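Local structure of DUF2179 domain-containing protein (Eubacterium ventriosum, 3HLU) at residues 22-27 against 67-72; 60-65 against 73-78. The protein is of unknown function, this chain being the C-terminal DUF2179 domain of a probable YitT-family membrane protein. All blocks are in the same frame, centred on the assembly; numbering follows the deposited sequence.

Interaction 1 (22-27 against 67-72); sequences ADRMLQ and KEVDPD
The guanidinium of Arg24 meets the Glu68 carboxylate with the two planes nearly perpendicular, 85° apart. Carboxylate carbon CD of Glu68 lies at the guanidinium edge, in its plane, and CG of Glu68 comes near that plane too, 3.3 Å from NH1 of Arg24. CG2 of Val69 approaches NH1 of Arg24 obliquely. The salt bridge runs from Arg24 NH2 to Glu68 OE2 at 3.3 Å, a weak hydrogen bond though fairly straight at 159°. Arg24 reaches across from helix 18-28 by bending at chi3 (57°), while Glu68 comes to meet it with an extended chain, crossing it at about a right angle. Glu28, one helical turn on, also forms a salt bridge with NH2, and Leu65 packs against the arginine. Beyond Val69, which rests on Ile20 and Ile21, Asp70 OD1 closes an Asx turn by accepting from the backbone N of Asp72. With alanine at Arg24, Glu68 and Glu28 would probably both be left without their shared positive partner, and CG2 of Val69 without its contact to NH1. On this solvent-facing side of the domain, one arginine is shared by two carboxylates, so the link between helix and loop is probably electrostatic more than tightly directional.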
ATOM      1  N   ALA A  22       1.641   3.778 -14.582  1.00 80.99           N
ATOM      2  CA  ALA A  22       1.454   2.437 -15.105  1.00 79.40           C
ATOM      3  C   ALA A  22       1.756   2.383 -16.589  1.00 82.20           C
ATOM      4  O   ALA A  22       2.370   1.432 -17.049  1.00 84.21           O
ATOM      5  CB  ALA A  22       0.056   1.949 -14.837  1.00 75.53           C
ATOM      6  N   ASP A  23       1.345   3.404 -17.339  1.00 82.03           N
ATOM      7  CA  ASP A  23       1.579   3.407 -18.780  1.00 84.76           C
ATOM      8  C   ASP A  23       3.064   3.517 -19.104  1.00 85.63           C
ATOM      9  O   ASP A  23       3.576   2.763 -19.927  1.00 86.20           O
ATOM     10  CB  ASP A  23       0.776   4.509 -19.494  1.00 89.27           C
ATOM     11  CG  ASP A  23      -0.733   4.188 -19.586  1.00 95.15           C
ATOM     12  OD1 ASP A  23      -1.139   3.021 -19.318  1.00 91.18           O
ATOM     13  OD2 ASP A  23      -1.516   5.119 -19.919  1.00 98.33           O
ATOM     14  N   ARG A  24       3.753   4.442 -18.448  1.00 84.52           N
ATOM     15  CA  ARG A  24       5.180   4.624 -18.678  1.00 85.39           C
ATOM     16  C   ARG A  24       5.995   3.421 -18.220  1.00 83.87           C
ATOM     17  O   ARG A  24       7.084   3.170 -18.731  1.00 84.96           O
ATOM     18  CB  ARG A  24       5.688   5.891 -17.990  1.00 85.30           C
ATOM     19  CG  ARG A  24       5.111   7.169 -18.558  1.00 89.36           C
ATOM     20  CD  ARG A  24       5.836   8.401 -18.022  1.00 91.16           C
ATOM     21  NE  ARG A  24       7.275   8.365 -18.289  1.00 95.41           N
ATOM     22  CZ  ARG A  24       8.145   9.272 -17.841  1.00100.26           C
ATOM     23  NH1 ARG A  24       7.726  10.293 -17.101  1.00102.13           N
ATOM     24  NH2 ARG A  24       9.437   9.161 -18.125  1.00 98.96           N
HETATM   25  N   MSE A  25       5.474   2.679 -17.251  1.00 81.55           N
HETATM   26  CA  MSE A  25       6.157   1.483 -16.777  1.00 83.29           C
HETATM   27  C   MSE A  25       6.147   0.431 -17.871  1.00 87.04           C
HETATM   28  O   MSE A  25       7.134  -0.288 -18.077  1.00 86.10           O
HETATM   29  CB  MSE A  25       5.479   0.932 -15.526  1.00 80.95           C
HETATM   30  CG  MSE A  25       5.931   1.583 -14.233  1.00 79.28           C
HETATM   31 SE   MSE A  25       4.974   0.883 -12.690  0.63 71.73          SE
HETATM   32  CE  MSE A  25       6.095  -0.649 -12.270  1.00 76.86           C
ATOM     33  N   LEU A  26       5.010   0.362 -18.564  1.00 87.50           N
ATOM     34  CA  LEU A  26       4.793  -0.560 -19.670  1.00 87.46           C
ATOM     35  C   LEU A  26       5.527  -0.152 -20.939  1.00 88.86           C
ATOM     36  O   LEU A  26       6.035  -0.997 -21.665  1.00 89.85           O
ATOM     37  CB  LEU A  26       3.305  -0.653 -20.005  1.00 85.83           C
ATOM     38  CG  LEU A  26       3.085  -1.218 -21.417  1.00 88.32           C
ATOM     39  CD1 LEU A  26       3.490  -2.696 -21.479  1.00 87.62           C
ATOM     40  CD2 LEU A  26       1.646  -1.036 -21.896  1.00 85.58           C
ATOM     41  N   GLN A  27       5.548   1.142 -21.227  1.00 90.28           N
ATOM     42  CA  GLN A  27       6.114   1.600 -22.479  1.00 90.08           C
ATOM     43  C   GLN A  27       7.619   1.572 -22.416  1.00 91.01           C
ATOM     44  O   GLN A  27       8.268   1.033 -23.310  1.00 96.22           O
ATOM     45  CB  GLN A  27       5.615   2.998 -22.824  1.00 91.76           C
ATOM     46  CG  GLN A  27       4.250   2.993 -23.519  1.00 99.08           C
ATOM     47  CD  GLN A  27       3.420   4.235 -23.197  1.00105.43           C
ATOM     48  OE1 GLN A  27       3.934   5.230 -22.637  1.00104.96           O
ATOM     49  NE2 GLN A  27       2.129   4.182 -23.537  1.00102.29           N
ATOM     50  N   LYS A  67       9.814   9.924  -9.331  1.00 83.60           N
ATOM     51  CA  LYS A  67      10.327  11.277  -9.191  1.00 84.28           C
ATOM     52  C   LYS A  67       9.828  12.121 -10.351  1.00 87.73           C
ATOM     53  O   LYS A  67       9.489  13.293 -10.204  1.00 90.73           O
ATOM     54  CB  LYS A  67      11.851  11.254  -9.160  1.00 82.03           C
ATOM     55  CG  LYS A  67      12.412  10.588  -7.899  1.00 84.33           C
ATOM     56  CD  LYS A  67      13.920  10.350  -7.958  1.00 81.31           C
ATOM     57  CE  LYS A  67      14.336   9.360  -6.884  1.00 83.67           C
ATOM     58  NZ  LYS A  67      15.745   8.882  -6.999  1.00 86.13           N
ATOM     59  N   GLU A  68       9.746  11.492 -11.509  1.00 87.39           N
ATOM     60  CA  GLU A  68       9.442  12.197 -12.733  1.00 89.10           C
ATOM     61  C   GLU A  68       7.950  12.482 -12.908  1.00 90.20           C
ATOM     62  O   GLU A  68       7.566  13.260 -13.771  1.00 94.49           O
ATOM     63  CB  GLU A  68       9.975  11.368 -13.901  1.00 93.05           C
ATOM     64  CG  GLU A  68       9.885  12.013 -15.270  1.00 99.69           C
ATOM     65  CD  GLU A  68      11.014  11.546 -16.203  1.00107.46           C
ATOM     66  OE1 GLU A  68      11.886  10.747 -15.758  1.00102.82           O
ATOM     67  OE2 GLU A  68      11.032  11.996 -17.376  1.00109.13           O
ATOM     68  N   VAL A  69       7.099  11.864 -12.098  1.00 87.28           N
ATOM     69  CA  VAL A  69       5.666  11.929 -12.368  1.00 85.81           C
ATOM     70  C   VAL A  69       4.868  12.359 -11.162  1.00 88.07           C
ATOM     71  O   VAL A  69       4.001  13.232 -11.267  1.00 90.04           O
ATOM     72  CB  VAL A  69       5.120  10.567 -12.787  1.00 84.19           C
ATOM     73  CG1 VAL A  69       3.613  10.627 -12.928  1.00 82.86           C
ATOM     74  CG2 VAL A  69       5.768  10.121 -14.063  1.00 87.74           C
ATOM     75  N   ASP A  70       5.151  11.712 -10.032  1.00 84.52           N
ATOM     76  CA  ASP A  70       4.475  11.980  -8.774  1.00 82.89           C
ATOM     77  C   ASP A  70       5.455  11.771  -7.628  1.00 85.71           C
ATOM     78  O   ASP A  70       5.723  10.641  -7.212  1.00 84.04           O
ATOM     79  CB  ASP A  70       3.255  11.075  -8.603  1.00 83.04           C
ATOM     80  CG  ASP A  70       2.561  11.264  -7.252  1.00 84.73           C
ATOM     81  OD1 ASP A  70       3.018  12.105  -6.444  1.00 84.93           O
ATOM     82  OD2 ASP A  70       1.550  10.562  -6.991  1.00 82.87           O
ATOM     83  N   PRO A  71       6.000  12.879  -7.119  1.00 87.81           N
ATOM     84  CA  PRO A  71       6.917  12.964  -5.980  1.00 84.56           C
ATOM     85  C   PRO A  71       6.318  12.405  -4.698  1.00 83.85           C
ATOM     86  O   PRO A  71       7.056  12.034  -3.783  1.00 84.09           O
ATOM     87  CB  PRO A  71       7.121  14.469  -5.819  1.00 84.15           C
ATOM     88  CG  PRO A  71       6.873  15.028  -7.173  1.00 87.35           C
ATOM     89  CD  PRO A  71       5.784  14.191  -7.756  1.00 87.50           C
ATOM     90  N   ASP A  72       4.995  12.360  -4.615  1.00 83.93           N
ATOM     91  CA  ASP A  72       4.353  11.906  -3.388  1.00 83.50           C
ATOM     92  C   ASP A  72       4.058  10.428  -3.430  1.00 83.68           C
ATOM     93  O   ASP A  72       3.786   9.818  -2.398  1.00 81.20           O
ATOM     94  CB  ASP A  72       3.090  12.701  -3.120  1.00 86.54           C
ATOM     95  CG  ASP A  72       3.386  14.170  -2.850  1.00 96.03           C
ATOM     96  OD1 ASP A  72       2.886  15.026  -3.631  1.00 99.16           O
ATOM     97  OD2 ASP A  72       4.149  14.458  -1.882  1.00 91.53           O
TER

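Interaction 2 (60-65 against 73-78); sequences VKVRNL and AFMIVS
Selenomethionine Met75 sends its CG anti to its own carbonyl carbon (chi1 -66°) and then turns at chi3 (-79°), which brings the selenium to Val62 and the terminal methyl to Arg63 on helix 56-67. On the helix side, CG1 of Val62 is the branch that does the touching, 3.8 Å from SE of Met75, and the two side chains cross at a slant. The methyl CE of Met75 lies 3.6 Å from CG of Arg63, with CB of Arg63 close behind at 3.8 Å from the same CE; here the chains cross at about a right angle. Arg63 thus gives the contact the aliphatic root of its side chain. Its extended chain carries the charged end on to the second subunit, where NE donates to the backbone oxygen of Gly40.

The fold is a ferredoxin-like alpha-beta sandwich, consistent with the GlnB-like clan, and strand 48-54, helix 56-67 and strand 74-77 make up its second beta-alpha-beta unit. Strand 74-77 is the outermost strand on its side of the sheet within the chain, hydrogen-bonded to strand 9-14 through Phe74 with Val14 and Ile76 with Tyr12. Phe74 and Met75 also pair in an antiparallel ladder with a strand of the second subunit, and the sheet continues across the interface. Around the selenomethionine, Leu59 and Leu66 of the same helix and Ile13 of strand 9-14 add apolar cover, and Val39 of the second subunit packs on it as well.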
ATOM      1  N   VAL A  60      14.795   0.389  -8.898  1.00 88.57           N
ATOM      2  CA  VAL A  60      15.495   1.652  -8.977  1.00 86.47           C
ATOM      3  C   VAL A  60      15.045   2.458 -10.193  1.00 87.66           C
ATOM      4  O   VAL A  60      14.858   3.673 -10.113  1.00 86.62           O
ATOM      5  CB  VAL A  60      17.001   1.430  -9.007  1.00 87.67           C
ATOM      6  CG1 VAL A  60      17.724   2.743  -9.233  1.00 83.31           C
ATOM      7  CG2 VAL A  60      17.447   0.767  -7.706  1.00 84.63           C
ATOM      8  N   LYS A  61      14.861   1.789 -11.321  1.00 85.96           N
ATOM      9  CA  LYS A  61      14.373   2.495 -12.495  1.00 88.98           C
ATOM     10  C   LYS A  61      12.981   3.056 -12.234  1.00 85.06           C
ATOM     11  O   LYS A  61      12.675   4.183 -12.603  1.00 84.80           O
ATOM     12  CB  LYS A  61      14.364   1.587 -13.729  1.00 92.19           C
ATOM     13  CG  LYS A  61      15.735   1.004 -14.105  1.00 96.07           C
ATOM     14  CD  LYS A  61      15.759   0.544 -15.573  1.00100.41           C
ATOM     15  CE  LYS A  61      16.927  -0.409 -15.876  1.00103.58           C
ATOM     16  NZ  LYS A  61      16.776  -1.773 -15.255  1.00102.41           N
ATOM     17  N   VAL A  62      12.146   2.259 -11.583  1.00 85.48           N
ATOM     18  CA  VAL A  62      10.767   2.649 -11.306  1.00 85.49           C
ATOM     19  C   VAL A  62      10.730   3.833 -10.364  1.00 81.71           C
ATOM     20  O   VAL A  62      10.016   4.799 -10.585  1.00 79.25           O
ATOM     21  CB  VAL A  62       9.977   1.478 -10.676  1.00 86.35           C
ATOM     22  CG1 VAL A  62       8.718   1.979  -9.992  1.00 83.23           C
ATOM     23  CG2 VAL A  62       9.637   0.449 -11.727  1.00 84.11           C
ATOM     24  N   ARG A  63      11.522   3.748  -9.310  1.00 80.86           N
ATOM     25  CA  ARG A  63      11.651   4.848  -8.379  1.00 82.39           C
ATOM     26  C   ARG A  63      11.982   6.172  -9.071  1.00 81.90           C
ATOM     27  O   ARG A  63      11.444   7.219  -8.730  1.00 79.93           O
ATOM     28  CB  ARG A  63      12.721   4.526  -7.354  1.00 80.16           C
ATOM     29  CG  ARG A  63      12.545   5.330  -6.120  1.00 81.75           C
ATOM     30  CD  ARG A  63      13.780   5.336  -5.289  1.00 85.83           C
ATOM     31  NE  ARG A  63      13.441   5.704  -3.927  1.00 88.37           N
ATOM     32  CZ  ARG A  63      14.101   5.264  -2.865  1.00 93.01           C
ATOM     33  NH1 ARG A  63      15.137   4.442  -3.035  1.00 93.23           N
ATOM     34  NH2 ARG A  63      13.719   5.634  -1.640  1.00 88.81           N
ATOM     35  N   ASN A  64      12.872   6.119 -10.051  1.00 84.79           N
ATOM     36  CA  ASN A  64      13.265   7.316 -10.779  1.00 85.77           C
ATOM     37  C   ASN A  64      12.163   7.820 -11.671  1.00 84.83           C
ATOM     38  O   ASN A  64      12.070   9.004 -11.987  1.00 88.22           O
ATOM     39  CB  ASN A  64      14.536   7.058 -11.576  1.00 87.97           C
ATOM     40  CG  ASN A  64      15.764   6.993 -10.673  1.00 94.52           C
ATOM     41  OD1 ASN A  64      15.674   7.267  -9.468  1.00 89.38           O
ATOM     42  ND2 ASN A  64      16.911   6.623 -11.240  1.00 97.13           N
ATOM     43  N   LEU A  65      11.299   6.906 -12.057  1.00 83.10           N
ATOM     44  CA  LEU A  65      10.166   7.263 -12.860  1.00 81.34           C
ATOM     45  C   LEU A  65       9.144   7.968 -11.983  1.00 82.25           C
ATOM     46  O   LEU A  65       8.411   8.836 -12.442  1.00 83.19           O
ATOM     47  CB  LEU A  65       9.605   5.990 -13.469  1.00 84.18           C
ATOM     48  CG  LEU A  65       8.159   5.961 -13.929  1.00 85.50           C
ATOM     49  CD1 LEU A  65       7.963   6.920 -15.082  1.00 88.24           C
ATOM     50  CD2 LEU A  65       7.815   4.538 -14.333  1.00 83.58           C
ATOM     51  N   ALA A  73       4.125   9.853  -4.624  1.00 82.46           N
ATOM     52  CA  ALA A  73       3.973   8.415  -4.778  1.00 78.81           C
ATOM     53  C   ALA A  73       4.935   7.657  -3.871  1.00 77.29           C
ATOM     54  O   ALA A  73       5.987   8.164  -3.477  1.00 75.37           O
ATOM     55  CB  ALA A  73       4.182   8.010  -6.221  1.00 75.02           C
ATOM     56  N   PHE A  74       4.553   6.437  -3.534  1.00 75.19           N
ATOM     57  CA  PHE A  74       5.447   5.556  -2.806  1.00 77.23           C
ATOM     58  C   PHE A  74       5.130   4.093  -3.108  1.00 76.08           C
ATOM     59  O   PHE A  74       4.122   3.769  -3.740  1.00 71.82           O
ATOM     60  CB  PHE A  74       5.391   5.828  -1.307  1.00 74.09           C
ATOM     61  CG  PHE A  74       4.041   5.621  -0.715  1.00 75.05           C
ATOM     62  CD1 PHE A  74       3.067   6.597  -0.830  1.00 75.64           C
ATOM     63  CD2 PHE A  74       3.730   4.445  -0.065  1.00 74.80           C
ATOM     64  CE1 PHE A  74       1.808   6.404  -0.296  1.00 75.90           C
ATOM     65  CE2 PHE A  74       2.474   4.251   0.477  1.00 74.52           C
ATOM     66  CZ  PHE A  74       1.512   5.234   0.365  1.00 73.54           C
HETATM   67  N   MSE A  75       6.009   3.220  -2.634  1.00 77.62           N
HETATM   68  CA  MSE A  75       5.958   1.809  -2.949  1.00 75.54           C
HETATM   69  C   MSE A  75       5.981   0.993  -1.688  1.00 74.35           C
HETATM   70  O   MSE A  75       6.704   1.301  -0.755  1.00 75.22           O
HETATM   71  CB  MSE A  75       7.169   1.422  -3.797  1.00 74.74           C
HETATM   72  CG  MSE A  75       7.178   2.058  -5.162  1.00 76.62           C
HETATM   73 SE   MSE A  75       8.763   1.594  -6.188  0.59 84.28          SE
HETATM   74  CE  MSE A  75      10.032   2.812  -5.360  1.00 80.20           C
ATOM     75  N   ILE A  76       5.194  -0.065  -1.668  1.00 73.76           N
ATOM     76  CA  ILE A  76       5.313  -1.055  -0.623  1.00 78.13           C
ATOM     77  C   ILE A  76       5.940  -2.311  -1.184  1.00 78.67           C
ATOM     78  O   ILE A  76       5.402  -2.935  -2.096  1.00 79.51           O
ATOM     79  CB  ILE A  76       3.958  -1.371   0.012  1.00 78.50           C
ATOM     80  CG1 ILE A  76       3.372  -0.093   0.614  1.00 77.73           C
ATOM     81  CG2 ILE A  76       4.113  -2.442   1.063  1.00 72.16           C
ATOM     82  CD1 ILE A  76       1.886  -0.154   0.842  1.00 77.10           C
ATOM     83  N   VAL A  77       7.095  -2.660  -0.637  1.00 80.47           N
ATOM     84  CA  VAL A  77       7.846  -3.828  -1.070  1.00 86.02           C
ATOM     85  C   VAL A  77       7.623  -5.018  -0.139  1.00 89.53           C
ATOM     86  O   VAL A  77       8.220  -5.095   0.943  1.00 85.90           O
ATOM     87  CB  VAL A  77       9.345  -3.528  -1.100  1.00 85.10           C
ATOM     88  CG1 VAL A  77      10.114  -4.779  -1.480  1.00 86.45           C
ATOM     89  CG2 VAL A  77       9.635  -2.364  -2.047  1.00 80.72           C
ATOM     90  N   SER A  78       6.785  -5.950  -0.594  1.00 93.78           N
ATOM     91  CA  SER A  78       6.311  -7.100   0.195  1.00 92.85           C
ATOM     92  C   SER A  78       7.404  -7.901   0.912  1.00 92.33           C
ATOM     93  O   SER A  78       8.468  -8.171   0.344  1.00 95.89           O
ATOM     94  CB  SER A  78       5.491  -8.025  -0.709  1.00 94.63           C
ATOM     95  OG  SER A  78       4.180  -8.244  -0.186  1.00 99.22           O
TER

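The centres of interactions 1 and 2 lie 9 Å apart, and their segments alternate along the chain: 22-27, 60-65, 67-72, then 73-78. Helix 56-67 joins them, carrying segment 60-65 and running on into loop 67-72. The two helices of the ferredoxin-like domain lie on the same face of the four-stranded sheet and meet through Leu65 and Val62: CG of Met25 comes within 3.5 Å of CD2 of Leu65. Interaction 1 is a polar surface contact, interaction 2 a buried apolar one, and loop 67-72 leads into strand 74-77, by which the sheet crosses to the second subunit. Helix 56-67, this loop and this strand all touch that subunit.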